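Long-range contact in 3' terminal uridylyl transferase (Trypanosoma brucei, PDB 5IDO), which catalyses the addition of uridines from UTP to the 3'-hydroxyl end of guide RNAs, ribosomal RNAs and some mRNAs of the mitochondrion: residues A[138-143]-A[288-293]. Sequence-based numbering, arbitrary orientation.
Sequences SWPPLE and SFRAFG. With UTP (uridine 5'-triphosphate), chain B.
R290 turns its CG away from the carbonyl carbon (chi1 -53°) and then runs extended to NE, meeting E143, whose own chain crosses it at about a right angle. The guanidinium grips the carboxylate side-on, through NE and NH2, one bond to each oxygen. The bond from R290 NE to E143 OE2 (2.9 Å) is nearly straight, lies in the guanidinium plane and meets the syn lone pair of OE2. Its companion, R290 NH2 to E143 OE1 at 3.2 Å, is more bent and tilts out of the guanidinium plane; the carboxylate and guanidinium planes stand 36° apart. A water donates to E143 OE2 (2.8 Å) and accepts from F289 N, so the same oxygen also reaches the neighbouring backbone.

The contact lies in the nucleotidyltransferase palm domain, where the loop between helices 131-136 and 143-156 packs against the chain leaving strand 285-288 of the central mixed sheet. That chain leads through 289-291 into helix 292-305, at whose start F292 and G293 line the UTP pocket; the edge of the F292 ring faces the uracil, its CD2 3.4 Å from UTP O2. On the loop side, W139 sets its CG anti to the backbone N (chi1 -166°); the indole N-H bonds chiefly to V128 O of strand 124-130, and F289 O, 2.9 Å from W139 NE1, is a second, weak and strongly bent partner. P140, which follows a cis peptide bond, rests its CB on F289 CB at 3.8 Å, while the F289 side chain also touches A146 and V147 of helix 143-156.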
# COMPACT_ATOMS: atom_id res chain seq x y z
N SER A 138 23.85 -4.52 -6.96
CA SER A 138 24.27 -3.13 -6.98
C SER A 138 23.10 -2.16 -7.15
O SER A 138 23.20 -1.16 -7.85
CB SER A 138 25.29 -2.90 -8.11
OG SER A 138 26.53 -3.51 -7.79
N TRP A 139 21.99 -2.47 -6.49
CA TRP A 139 20.85 -1.58 -6.49
C TRP A 139 20.26 -1.49 -5.08
O TRP A 139 20.15 -2.50 -4.40
CB TRP A 139 19.79 -2.06 -7.48
CG TRP A 139 18.77 -1.01 -7.76
CD1 TRP A 139 17.53 -0.90 -7.19
CD2 TRP A 139 18.90 0.09 -8.66
NE1 TRP A 139 16.88 0.20 -7.69
CE2 TRP A 139 17.70 0.83 -8.60
CE3 TRP A 139 19.91 0.53 -9.52
CZ2 TRP A 139 17.49 1.97 -9.36
CZ3 TRP A 139 19.70 1.67 -10.28
CH2 TRP A 139 18.50 2.38 -10.19
N PRO A 140 19.89 -0.27 -4.65
CA PRO A 140 19.90 1.00 -5.38
C PRO A 140 21.22 1.77 -5.26
O PRO A 140 22.04 1.44 -4.40
CB PRO A 140 18.77 1.77 -4.72
CG PRO A 140 18.86 1.35 -3.29
CD PRO A 140 19.28 -0.11 -3.31
N PRO A 141 21.41 2.82 -6.08
CA PRO A 141 22.54 3.73 -5.88
C PRO A 141 22.37 4.55 -4.60
O PRO A 141 21.45 4.27 -3.82
CB PRO A 141 22.49 4.63 -7.12
CG PRO A 141 21.07 4.59 -7.56
CD PRO A 141 20.60 3.19 -7.26
N LEU A 142 23.23 5.53 -4.38
CA LEU A 142 23.11 6.38 -3.19
C LEU A 142 21.78 7.13 -3.22
O LEU A 142 21.63 8.12 -3.93
CB LEU A 142 24.28 7.35 -3.10
CG LEU A 142 25.64 6.73 -2.75
CD1 LEU A 142 26.64 7.80 -2.36
CD2 LEU A 142 25.50 5.69 -1.64
N GLU A 143 20.82 6.63 -2.44
CA GLU A 143 19.42 7.04 -2.56
C GLU A 143 19.18 8.52 -2.29
O GLU A 143 18.24 9.10 -2.84
CB GLU A 143 18.57 6.20 -1.62
CG GLU A 143 18.31 4.80 -2.13
CD GLU A 143 17.91 3.86 -1.03
OE1 GLU A 143 18.74 3.63 -0.12
OE2 GLU A 143 16.78 3.35 -1.07
N SER A 288 9.99 5.21 -4.33
CA SER A 288 11.17 4.68 -3.66
C SER A 288 12.02 3.88 -4.64
O SER A 288 11.63 3.68 -5.79
CB SER A 288 10.78 3.80 -2.47
OG SER A 288 9.96 2.73 -2.89
N PHE A 289 13.18 3.41 -4.19
CA PHE A 289 14.13 2.78 -5.09
C PHE A 289 14.42 1.33 -4.71
O PHE A 289 15.36 0.72 -5.23
CB PHE A 289 15.44 3.59 -5.13
CG PHE A 289 15.25 5.01 -5.58
CD1 PHE A 289 15.21 5.33 -6.93
CD2 PHE A 289 15.11 6.03 -4.65
CE1 PHE A 289 15.04 6.64 -7.35
CE2 PHE A 289 14.93 7.34 -5.06
CZ PHE A 289 14.90 7.64 -6.41
N ARG A 290 13.62 0.78 -3.81
CA ARG A 290 13.84 -0.58 -3.34
C ARG A 290 12.72 -1.52 -3.81
O ARG A 290 11.63 -1.07 -4.15
CB ARG A 290 13.97 -0.61 -1.82
CG ARG A 290 15.01 0.36 -1.29
CD ARG A 290 15.30 0.15 0.20
NE ARG A 290 16.09 1.25 0.76
CZ ARG A 290 16.52 1.29 2.01
NH1 ARG A 290 16.25 0.30 2.84
NH2 ARG A 290 17.23 2.33 2.44
N ALA A 291 13.02 -2.81 -3.83
CA ALA A 291 12.10 -3.80 -4.40
C ALA A 291 11.34 -4.59 -3.33
O ALA A 291 10.55 -5.48 -3.65
CB ALA A 291 12.86 -4.76 -5.30
N PHE A 292 11.58 -4.25 -2.06
CA PHE A 292 11.03 -4.99 -0.93
C PHE A 292 9.50 -5.08 -0.96
O PHE A 292 8.93 -6.10 -0.56
CB PHE A 292 11.48 -4.34 0.39
CG PHE A 292 10.83 -3.01 0.67
CD1 PHE A 292 11.31 -1.85 0.09
CD2 PHE A 292 9.73 -2.93 1.52
CE1 PHE A 292 10.71 -0.63 0.35
CE2 PHE A 292 9.13 -1.71 1.78
CZ PHE A 292 9.62 -0.56 1.19
N GLY A 293 8.86 -4.02 -1.42
CA GLY A 293 7.41 -3.95 -1.41
C GLY A 293 6.76 -4.70 -2.55
O GLY A 293 5.57 -5.03 -2.50
PA UTP B . 0.87 -0.27 4.04
O1A UTP B . 1.00 -0.92 5.41
O2A UTP B . 1.45 1.10 3.82
O3A UTP B . -0.69 -0.33 3.63
O5' UTP B . 1.50 -1.29 2.98
PB UTP B . -1.42 0.74 2.66
O1B UTP B . -0.42 1.65 1.99
O2B UTP B . -2.39 -0.03 1.79
O3B UTP B . -2.34 1.52 3.73
PG UTP B . -1.91 2.86 4.52
O1G UTP B . -0.46 3.13 4.18
O2G UTP B . -2.11 2.43 5.96
O3G UTP B . -2.87 3.91 4.02
C5' UTP B . 1.88 -0.79 1.70
C4' UTP B . 2.95 -1.69 1.11
O4' UTP B . 4.21 -1.39 1.72
C1' UTP B . 4.96 -2.59 1.90
C2' UTP B . 4.08 -3.74 1.44
O2' UTP B . 4.47 -4.12 0.12
C3' UTP B . 2.69 -3.16 1.39
O3' UTP B . 1.89 -3.77 0.38
N1 UTP B . 5.31 -2.75 3.31
C6 UTP B . 4.65 -2.06 4.25
C2 UTP B . 6.33 -3.66 3.69
O2 UTP B . 6.94 -4.30 2.80
N3 UTP B . 6.65 -3.82 4.98
C4 UTP B . 6.01 -3.13 5.93
O4 UTP B . 6.33 -3.30 7.13
C5 UTP B . 5.00 -2.24 5.59
O HOH W 1 14.15 4.33 -1.44